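PDB 2OI8: putative regulatory protein SCO4313 from Streptomyces coelicolor, which probably binds DNA as a transcriptional regulator of the TetR family. Local coordinates for residues A[21-29]-A[63-71]; A[88-97]-A[203-214]. All blocks are in the same frame, centred on the assembly; numbering follows the deposited sequence.

Contact 1. Residues A[21-29]-A[63-71]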
loop_
_atom_site.group_PDB
_atom_site.type_symbol
_atom_site.label_atom_id
_atom_site.label_comp_id
_atom_site.label_asym_id
_atom_site.label_seq_id
_atom_site.Cartn_x
_atom_site.Cartn_y
_atom_site.Cartn_z
ATOM N N ILE A 21 -1.512 18.190 -20.031
ATOM C CA ILE A 21 -2.276 18.440 -18.819
ATOM C C ILE A 21 -1.964 17.325 -17.838
ATOM O O ILE A 21 -1.628 17.593 -16.683
ATOM C CB ILE A 21 -3.801 18.377 -19.006
ATOM C CG1 ILE A 21 -4.298 19.165 -20.227
ATOM C CG2 ILE A 21 -4.523 18.794 -17.699
ATOM C CD1 ILE A 21 -4.125 20.623 -20.158
ATOM N N LYS A 22 -2.087 16.083 -18.323
ATOM C CA LYS A 22 -1.890 14.894 -17.500
ATOM C C LYS A 22 -0.484 14.843 -16.949
ATOM O O LYS A 22 -0.317 14.594 -15.747
ATOM C CB LYS A 22 -2.251 13.619 -18.259
ATOM C CG LYS A 22 -3.763 13.456 -18.348
ATOM C CD LYS A 22 -4.208 12.095 -18.812
ATOM C CE LYS A 22 -3.759 11.831 -20.248
ATOM N NZ LYS A 22 -4.522 10.673 -20.766
ATOM N N ASP A 23 0.507 15.110 -17.815
ATOM C CA ASP A 23 1.888 15.324 -17.392
ATOM C C ASP A 23 2.016 16.284 -16.213
ATOM O O ASP A 23 2.577 15.907 -15.189
ATOM C CB ASP A 23 2.758 15.836 -18.544
ATOM C CG ASP A 23 3.448 14.717 -19.296
ATOM O OD1 ASP A 23 3.129 13.537 -19.044
ATOM O OD2 ASP A 23 4.311 15.016 -20.146
ATOM N N HIS A 24 1.499 17.506 -16.319
ATOM C CA HIS A 24 1.623 18.422 -15.178
ATOM C C HIS A 24 0.913 17.920 -13.942
ATOM O O HIS A 24 1.344 18.212 -12.824
ATOM C CB HIS A 24 1.174 19.841 -15.520
ATOM C CG HIS A 24 1.986 20.451 -16.611
ATOM N ND1 HIS A 24 3.341 20.668 -16.486
ATOM C CD2 HIS A 24 1.656 20.826 -17.870
ATOM C CE1 HIS A 24 3.807 21.174 -17.615
ATOM N NE2 HIS A 24 2.805 21.280 -18.468
ATOM N N ALA A 25 -0.153 17.152 -14.148
ATOM C CA ALA A 25 -0.921 16.571 -13.046
ATOM C C ALA A 25 -0.054 15.603 -12.232
ATOM O O ALA A 25 -0.108 15.609 -11.012
ATOM C CB ALA A 25 -2.177 15.884 -13.558
ATOM N N TRP A 26 0.773 14.801 -12.897
ATOM C CA TRP A 26 1.706 13.970 -12.161
ATOM C C TRP A 26 2.653 14.830 -11.313
ATOM O O TRP A 26 2.845 14.524 -10.131
ATOM C CB TRP A 26 2.451 12.995 -13.079
ATOM C CG TRP A 26 1.530 11.938 -13.644
ATOM C CD1 TRP A 26 1.015 11.877 -14.923
ATOM C CD2 TRP A 26 0.982 10.801 -12.941
ATOM N NE1 TRP A 26 0.196 10.765 -15.054
ATOM C CE2 TRP A 26 0.159 10.094 -13.860
ATOM C CE3 TRP A 26 1.118 10.306 -11.632
ATOM C CZ2 TRP A 26 -0.524 8.935 -13.507
ATOM C CZ3 TRP A 26 0.435 9.157 -11.289
ATOM C CH2 TRP A 26 -0.370 8.483 -12.222
ATOM N N GLU A 27 3.198 15.913 -11.886
ATOM C CA GLU A 27 4.113 16.815 -11.152
ATOM C C GLU A 27 3.476 17.255 -9.832
ATOM O O GLU A 27 4.072 17.073 -8.755
ATOM C CB GLU A 27 4.513 18.053 -11.977
ATOM C CG GLU A 27 5.569 17.812 -13.042
ATOM C CD GLU A 27 5.778 19.022 -14.002
ATOM O OE1 GLU A 27 4.829 19.810 -14.296
ATOM O OE2 GLU A 27 6.919 19.172 -14.476
ATOM N N GLN A 28 2.259 17.811 -9.924
ATOM C CA GLN A 28 1.485 18.228 -8.743
ATOM C C GLN A 28 1.218 17.086 -7.779
ATOM O O GLN A 28 1.205 17.295 -6.567
ATOM C CB GLN A 28 0.148 18.857 -9.136
ATOM C CG GLN A 28 0.225 20.267 -9.668
ATOM C CD GLN A 28 -1.137 20.929 -9.720
ATOM O OE1 GLN A 28 -1.464 21.642 -10.671
ATOM N NE2 GLN A 28 -1.943 20.688 -8.694
ATOM N N ILE A 29 0.964 15.893 -8.314
ATOM C CA ILE A 29 0.760 14.710 -7.468
ATOM C C ILE A 29 2.085 14.422 -6.769
ATOM O O ILE A 29 2.147 14.368 -5.540
ATOM C CB ILE A 29 0.284 13.466 -8.276
ATOM C CG1 ILE A 29 -1.111 13.725 -8.844
ATOM C CG2 ILE A 29 0.306 12.184 -7.406
ATOM C CD1 ILE A 29 -1.727 12.461 -9.442
ATOM N N LEU A 63 -10.247 14.290 -14.204
ATOM C CA LEU A 63 -8.834 14.205 -14.423
ATOM C C LEU A 63 -8.277 13.020 -13.658
ATOM O O LEU A 63 -7.525 12.235 -14.224
ATOM C CB LEU A 63 -8.136 15.489 -14.004
ATOM C CG LEU A 63 -6.607 15.430 -14.122
ATOM C CD1 LEU A 63 -6.096 15.117 -15.555
ATOM C CD2 LEU A 63 -6.018 16.735 -13.626
ATOM N N ILE A 64 -8.652 12.880 -12.382
ATOM C CA ILE A 64 -8.155 11.772 -11.574
ATOM C C ILE A 64 -8.527 10.479 -12.286
ATOM O O ILE A 64 -7.654 9.622 -12.544
ATOM C CB ILE A 64 -8.781 11.734 -10.154
ATOM C CG1 ILE A 64 -8.387 12.946 -9.284
ATOM C CG2 ILE A 64 -8.485 10.386 -9.470
ATOM C CD1 ILE A 64 -6.949 13.020 -8.955
ATOM N N THR A 65 -9.817 10.373 -12.635
ATOM C CA THR A 65 -10.352 9.189 -13.284
ATOM C C THR A 65 -9.465 8.766 -14.436
ATOM O O THR A 65 -9.109 7.600 -14.498
ATOM C CB THR A 65 -11.799 9.382 -13.762
ATOM O OG1 THR A 65 -12.658 9.522 -12.627
ATOM C CG2 THR A 65 -12.266 8.199 -14.585
ATOM N N GLU A 66 -9.106 9.707 -15.317
ATOM C CA GLU A 66 -8.250 9.429 -16.488
ATOM C C GLU A 66 -6.825 8.980 -16.127
ATOM O O GLU A 66 -6.235 8.118 -16.808
ATOM C CB GLU A 66 -8.180 10.634 -17.446
ATOM C CG GLU A 66 -9.304 10.712 -18.496
ATOM C CD GLU A 66 -9.740 9.332 -19.024
ATOM O OE1 GLU A 66 -8.933 8.665 -19.713
ATOM O OE2 GLU A 66 -10.889 8.910 -18.743
ATOM N N LEU A 67 -6.261 9.599 -15.092
ATOM C CA LEU A 67 -4.962 9.179 -14.582
ATOM C C LEU A 67 -5.053 7.738 -14.048
ATOM O O LEU A 67 -4.216 6.906 -14.376
ATOM C CB LEU A 67 -4.456 10.146 -13.509
ATOM C CG LEU A 67 -4.209 11.616 -13.890
ATOM C CD1 LEU A 67 -3.763 12.355 -12.649
ATOM C CD2 LEU A 67 -3.180 11.800 -15.024
ATOM N N ILE A 68 -6.093 7.439 -13.269
ATOM C CA ILE A 68 -6.332 6.046 -12.816
ATOM C C ILE A 68 -6.453 5.031 -13.990
ATOM O O ILE A 68 -5.808 3.974 -13.962
ATOM C CB ILE A 68 -7.506 5.944 -11.781
ATOM C CG1 ILE A 68 -7.092 6.574 -10.456
ATOM C CG2 ILE A 68 -7.881 4.501 -11.490
ATOM C CD1 ILE A 68 -8.233 6.858 -9.532
ATOM N N ARG A 69 -7.223 5.378 -15.022
ATOM C CA ARG A 69 -7.396 4.556 -16.242
ATOM C C ARG A 69 -6.063 4.309 -16.962
ATOM O O ARG A 69 -5.761 3.167 -17.367
ATOM C CB ARG A 69 -8.405 5.236 -17.194
ATOM C CG ARG A 69 -8.911 4.394 -18.396
ATOM C CD ARG A 69 -10.144 5.036 -19.164
ATOM N NE ARG A 69 -11.150 5.604 -18.247
ATOM C CZ ARG A 69 -12.477 5.510 -18.383
ATOM N NH1 ARG A 69 -13.020 4.837 -19.399
ATOM N NH2 ARG A 69 -13.272 6.074 -17.473
ATOM N N ASP A 70 -5.278 5.382 -17.104
ATOM C CA ASP A 70 -3.961 5.343 -17.729
ATOM C C ASP A 70 -3.044 4.438 -16.952
ATOM O O ASP A 70 -2.257 3.699 -17.540
ATOM C CB ASP A 70 -3.322 6.741 -17.762
ATOM C CG ASP A 70 -3.827 7.604 -18.908
ATOM O OD1 ASP A 70 -4.560 7.102 -19.785
ATOM O OD2 ASP A 70 -3.475 8.800 -18.943
ATOM N N ALA A 71 -3.146 4.508 -15.624
ATOM C CA ALA A 71 -2.291 3.708 -14.738
ATOM C C ALA A 71 -2.570 2.213 -14.933
ATOM O O ALA A 71 -1.641 1.439 -15.198
ATOM C CB ALA A 71 -2.447 4.136 -13.254
#
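Lys22, Ala25, Trp26 and Ile29 of one helix meet Leu63, Leu67 and Asp70 of another, the two axes crossing at -93° and coming within 10.9 Å. This is the N-terminal, probably DNA-binding domain of a TetR-family regulator. The first helix of the domain here packs across the long helix 60-84, which runs on towards the C-terminal domain. Leu67 is the knob, seated among Lys22, Ala25, Trp26 and Ile29. Its two methyls divide the work. Leu67 CD1 meets Ile29 CD1 tip to tip at 3.8 Å and also touches Ala25 CB. Leu67 CD2 turns to the indole and lies 3.5 Å from Trp26 NE1, in an oblique approach. Leu109 of helix 104-111 touches both Trp26 and Leu67. Leu63 adds a second apolar branch, with Leu63 CD2 set against Ala25 CB at 3.9 Å. On the face of the first helix that bears Ile21, helix 39-45 of the predicted helix-turn-helix packs through Ile42. Lys22 lays its CB and CG along Leu67 CD2, then bends at chi3 (-65°), which carries the amine to Asp70. There Lys22 NZ gives a salt-bridged hydrogen bond of 2.8 Å to Asp70 OD2, received on the syn lone pair.

Contact 2. Residues A[88-97]-A[203-214]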
loop_
_atom_site.group_PDB
_atom_site.type_symbol
_atom_site.label_atom_id
_atom_site.label_comp_id
_atom_site.label_asym_id
_atom_site.label_seq_id
_atom_site.Cartn_x
_atom_site.Cartn_y
_atom_site.Cartn_z
ATOM N N ASP A 88 5.980 -17.333 -18.007
ATOM C CA ASP A 88 5.139 -17.980 -17.007
ATOM C C ASP A 88 4.992 -17.000 -15.830
ATOM O O ASP A 88 5.403 -15.828 -15.927
ATOM C CB ASP A 88 5.828 -19.262 -16.540
ATOM C CG ASP A 88 7.244 -18.992 -16.004
ATOM O OD1 ASP A 88 8.028 -18.287 -16.707
ATOM O OD2 ASP A 88 7.557 -19.452 -14.870
ATOM N N LEU A 89 4.431 -17.483 -14.718
ATOM C CA LEU A 89 4.221 -16.650 -13.526
ATOM C C LEU A 89 5.471 -15.876 -13.104
ATOM O O LEU A 89 5.380 -14.701 -12.750
ATOM C CB LEU A 89 3.677 -17.466 -12.342
ATOM C CG LEU A 89 2.193 -17.840 -12.319
ATOM C CD1 LEU A 89 1.893 -18.640 -11.056
ATOM C CD2 LEU A 89 1.268 -16.624 -12.430
ATOM N N ALA A 90 6.627 -16.534 -13.150
ATOM C CA ALA A 90 7.890 -15.868 -12.855
ATOM C C ALA A 90 8.021 -14.615 -13.717
ATOM O O ALA A 90 8.221 -13.529 -13.195
ATOM C CB ALA A 90 9.071 -16.815 -13.069
ATOM N N GLY A 91 7.851 -14.758 -15.027
ATOM C CA GLY A 91 8.049 -13.644 -15.947
ATOM C C GLY A 91 7.073 -12.531 -15.660
ATOM O O GLY A 91 7.423 -11.343 -15.732
ATOM N N LEU A 92 5.851 -12.935 -15.318
ATOM C CA LEU A 92 4.767 -12.025 -14.994
ATOM C C LEU A 92 5.063 -11.252 -13.705
ATOM O O LEU A 92 4.887 -10.046 -13.653
ATOM C CB LEU A 92 3.471 -12.821 -14.876
ATOM C CG LEU A 92 2.481 -12.909 -16.043
ATOM C CD1 LEU A 92 3.110 -12.787 -17.400
ATOM C CD2 LEU A 92 1.699 -14.187 -15.928
ATOM N N ALA A 93 5.529 -11.963 -12.683
ATOM C CA ALA A 93 5.992 -11.366 -11.450
ATOM C C ALA A 93 7.087 -10.309 -11.703
ATOM O O ALA A 93 7.057 -9.212 -11.128
ATOM C CB ALA A 93 6.488 -12.440 -10.522
ATOM N N HIS A 94 8.030 -10.616 -12.579
ATOM C CA HIS A 94 9.086 -9.665 -12.898
ATOM C C HIS A 94 8.623 -8.464 -13.699
ATOM O O HIS A 94 9.160 -7.367 -13.541
ATOM C CB HIS A 94 10.217 -10.371 -13.622
ATOM C CG HIS A 94 11.031 -11.229 -12.717
ATOM N ND1 HIS A 94 11.686 -10.720 -11.614
ATOM C CD2 HIS A 94 11.271 -12.563 -12.723
ATOM C CE1 HIS A 94 12.298 -11.704 -10.984
ATOM N NE2 HIS A 94 12.070 -12.833 -11.639
ATOM N N ALA A 95 7.642 -8.681 -14.566
ATOM C CA ALA A 95 6.988 -7.590 -15.287
ATOM C C ALA A 95 6.356 -6.615 -14.263
ATOM O O ALA A 95 6.545 -5.383 -14.323
ATOM C CB ALA A 95 5.921 -8.153 -16.219
ATOM N N LEU A 96 5.651 -7.191 -13.305
ATOM C CA LEU A 96 4.960 -6.403 -12.291
ATOM C C LEU A 96 5.940 -5.575 -11.438
ATOM O O LEU A 96 5.621 -4.449 -11.088
ATOM C CB LEU A 96 4.073 -7.308 -11.406
ATOM C CG LEU A 96 3.293 -6.597 -10.282
ATOM C CD1 LEU A 96 2.330 -5.496 -10.837
ATOM C CD2 LEU A 96 2.554 -7.578 -9.345
ATOM N N ARG A 97 7.128 -6.140 -11.144
ATOM C CA ARG A 97 8.122 -5.498 -10.275
ATOM C C ARG A 97 8.646 -4.238 -10.928
ATOM O O ARG A 97 8.692 -3.170 -10.295
ATOM C CB ARG A 97 9.284 -6.446 -9.938
ATOM C CG ARG A 97 10.288 -5.873 -8.913
ATOM C CD ARG A 97 11.170 -6.929 -8.244
ATOM N NE ARG A 97 12.165 -6.286 -7.388
ATOM C CZ ARG A 97 11.943 -5.936 -6.114
ATOM N NH1 ARG A 97 10.775 -6.198 -5.557
ATOM N NH2 ARG A 97 12.875 -5.324 -5.379
ATOM N N ALA A 203 14.662 -7.333 -2.932
ATOM C CA ALA A 203 14.557 -8.005 -4.225
ATOM C C ALA A 203 14.664 -9.534 -4.073
ATOM O O ALA A 203 14.035 -10.288 -4.823
ATOM C CB ALA A 203 15.615 -7.487 -5.180
ATOM N N LEU A 204 15.453 -9.980 -3.098
ATOM C CA LEU A 204 15.634 -11.417 -2.842
ATOM C C LEU A 204 14.422 -11.948 -2.107
ATOM O O LEU A 204 13.928 -13.027 -2.442
ATOM C CB LEU A 204 16.923 -11.709 -2.060
ATOM C CG LEU A 204 18.254 -11.935 -2.796
ATOM C CD1 LEU A 204 18.378 -11.187 -4.123
ATOM C CD2 LEU A 204 19.447 -11.609 -1.882
ATOM N N LEU A 205 13.939 -11.173 -1.127
ATOM C CA LEU A 205 12.616 -11.424 -0.527
ATOM C C LEU A 205 11.531 -11.638 -1.597
ATOM O O LEU A 205 10.787 -12.620 -1.544
ATOM C CB LEU A 205 12.204 -10.322 0.458
ATOM C CG LEU A 205 10.738 -10.424 0.909
ATOM C CD1 LEU A 205 10.398 -11.749 1.608
ATOM C CD2 LEU A 205 10.317 -9.236 1.765
ATOM N N PHE A 206 11.480 -10.738 -2.571
ATOM C CA PHE A 206 10.534 -10.828 -3.671
ATOM C C PHE A 206 10.723 -12.135 -4.428
ATOM O O PHE A 206 9.737 -12.832 -4.697
ATOM C CB PHE A 206 10.702 -9.619 -4.609
ATOM C CG PHE A 206 9.728 -9.593 -5.760
ATOM C CD1 PHE A 206 9.939 -10.381 -6.898
ATOM C CD2 PHE A 206 8.612 -8.764 -5.721
ATOM C CE1 PHE A 206 9.034 -10.342 -7.982
ATOM C CE2 PHE A 206 7.688 -8.727 -6.802
ATOM C CZ PHE A 206 7.908 -9.513 -7.932
ATOM N N GLU A 207 11.978 -12.459 -4.768
ATOM C CA GLU A 207 12.314 -13.757 -5.382
ATOM C C GLU A 207 11.853 -14.948 -4.553
ATOM O O GLU A 207 11.351 -15.935 -5.115
ATOM C CB GLU A 207 13.824 -13.927 -5.633
ATOM C CG GLU A 207 14.376 -13.230 -6.849
ATOM C CD GLU A 207 13.508 -13.400 -8.069
ATOM O OE1 GLU A 207 13.499 -14.497 -8.680
ATOM O OE2 GLU A 207 12.831 -12.413 -8.418
ATOM N N ALA A 208 12.074 -14.874 -3.238
ATOM C CA ALA A 208 11.670 -15.946 -2.344
ATOM C C ALA A 208 10.149 -16.122 -2.394
ATOM O O ALA A 208 9.661 -17.234 -2.612
ATOM C CB ALA A 208 12.136 -15.680 -0.939
ATOM N N GLU A 209 9.407 -15.028 -2.234
ATOM C CA GLU A 209 7.946 -15.085 -2.234
ATOM C C GLU A 209 7.383 -15.626 -3.536
ATOM O O GLU A 209 6.416 -16.374 -3.526
ATOM C CB GLU A 209 7.348 -13.717 -1.913
ATOM C CG GLU A 209 7.403 -13.377 -0.439
ATOM C CD GLU A 209 6.535 -14.295 0.390
ATOM O OE1 GLU A 209 5.308 -14.096 0.407
ATOM O OE2 GLU A 209 7.064 -15.231 1.024
ATOM N N LEU A 210 8.006 -15.243 -4.647
ATOM C CA LEU A 210 7.643 -15.748 -5.956
ATOM C C LEU A 210 7.879 -17.252 -6.009
ATOM O O LEU A 210 6.975 -18.017 -6.327
ATOM C CB LEU A 210 8.457 -15.035 -7.041
ATOM C CG LEU A 210 8.504 -15.613 -8.467
ATOM C CD1 LEU A 210 7.118 -15.680 -9.126
ATOM C CD2 LEU A 210 9.451 -14.786 -9.305
ATOM N N LYS A 211 9.095 -17.668 -5.681
ATOM C CA LYS A 211 9.466 -19.073 -5.736
ATOM C C LYS A 211 8.457 -19.897 -4.920
ATOM O O LYS A 211 7.814 -20.793 -5.456
ATOM C CB LYS A 211 10.900 -19.260 -5.227
ATOM C CG LYS A 211 11.803 -20.042 -6.165
ATOM C CD LYS A 211 13.216 -20.257 -5.591
ATOM C CE LYS A 211 14.200 -19.149 -6.014
ATOM N NZ LYS A 211 14.134 -17.915 -5.168
ATOM N N ASP A 212 8.305 -19.544 -3.643
ATOM C CA ASP A 212 7.356 -20.142 -2.684
ATOM C C ASP A 212 5.932 -20.299 -3.230
ATOM O O ASP A 212 5.151 -21.136 -2.774
ATOM C CB ASP A 212 7.307 -19.227 -1.457
ATOM C CG ASP A 212 6.929 -19.947 -0.186
ATOM O OD1 ASP A 212 5.820 -20.520 -0.107
ATOM O OD2 ASP A 212 7.736 -19.890 0.763
ATOM N N LEU A 213 5.613 -19.470 -4.212
ATOM C CA LEU A 213 4.265 -19.336 -4.732
ATOM C C LEU A 213 4.095 -20.192 -5.980
ATOM O O LEU A 213 3.020 -20.737 -6.237
ATOM C CB LEU A 213 4.035 -17.860 -5.042
ATOM C CG LEU A 213 2.866 -17.289 -5.824
ATOM C CD1 LEU A 213 1.560 -17.416 -5.053
ATOM C CD2 LEU A 213 3.214 -15.837 -6.084
ATOM N N LEU A 214 5.180 -20.302 -6.740
ATOM C CA LEU A 214 5.214 -21.059 -7.974
ATOM C C LEU A 214 5.142 -22.565 -7.655
ATOM O O LEU A 214 6.092 -23.137 -7.107
ATOM C CB LEU A 214 6.495 -20.702 -8.734
ATOM C CG LEU A 214 6.419 -20.278 -10.202
ATOM C CD1 LEU A 214 7.634 -19.434 -10.563
ATOM C CD2 LEU A 214 6.295 -21.492 -11.134
HETATM O O HOH W 1 13.041 -15.738 -10.806
#
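The Phe206 ring carries Arg97 CD over one face, in a CH-pi contact 3.8 Å from the centroid and almost straight above it. At the ring edge lies the backbone of Ala93, with Phe206 CZ 3.3 Å from Ala93 O. The guanidinium of Arg97 is tilted 53° to the ring and has Ala203 CA over one face, 3.4 Å from Arg97 NH2. The Arg97 chain is extended from CG to NE, with CG anti to the backbone N (chi1 -174°). This carries it past the ring to Ala203, and Arg97 NH1 also forms a salt bridge with Glu190 of helix 170-191. With an alanine here instead of Phe206, the ring face under Arg97 CD is gone, and the arginine chain would probably be less well held, with a gap beside Ala93. The imidazole of His94 has a water at its edge, in plane, 3.2 Å from His94 NE2. The same water also donates to Glu207 OE1, but His94 and Glu207 are modelled too close together and this bridge is doubtful in detail. Leu210 is a knob among Leu89, Ala90, Ala93 and His94, with Leu210 CD1 3.6 Å from Ala93 CB. Nearer the chain end, Leu214 CD1 rests on Ala90 CB at 3.9 Å. The far side of helix 202-213 meets the second subunit, where Glu209 pairs with Arg182 of that subunit. The two helices run roughly antiparallel, at 148°, as neighbours in the all-helical C-terminal domain of the TetR family, the part that usually carries dimerisation.

In the fold
Contact 1 and contact 2 lie on opposite sides of the chain's centre, with their own centres 29 Å apart. One belongs to the N-terminal, probably DNA-binding part and the other to the C-terminal part, and they do not touch. Helix 60-84, used in contact 1, is followed directly in the chain by helix 89-102, used in contact 2. These two helices also pack on each other, as with Leu92 on Ala82. Both contacts are partly buried and centre on a leucine knob. Contact 1 is a near-perpendicular crossing closed by a direct salt bridge. Contact 2 is roughly antiparallel, buries somewhat more surface and has three exposed residues. At its rim one water links a histidine and a glutamate, a doubtful detail. One of its helices reaches the second subunit.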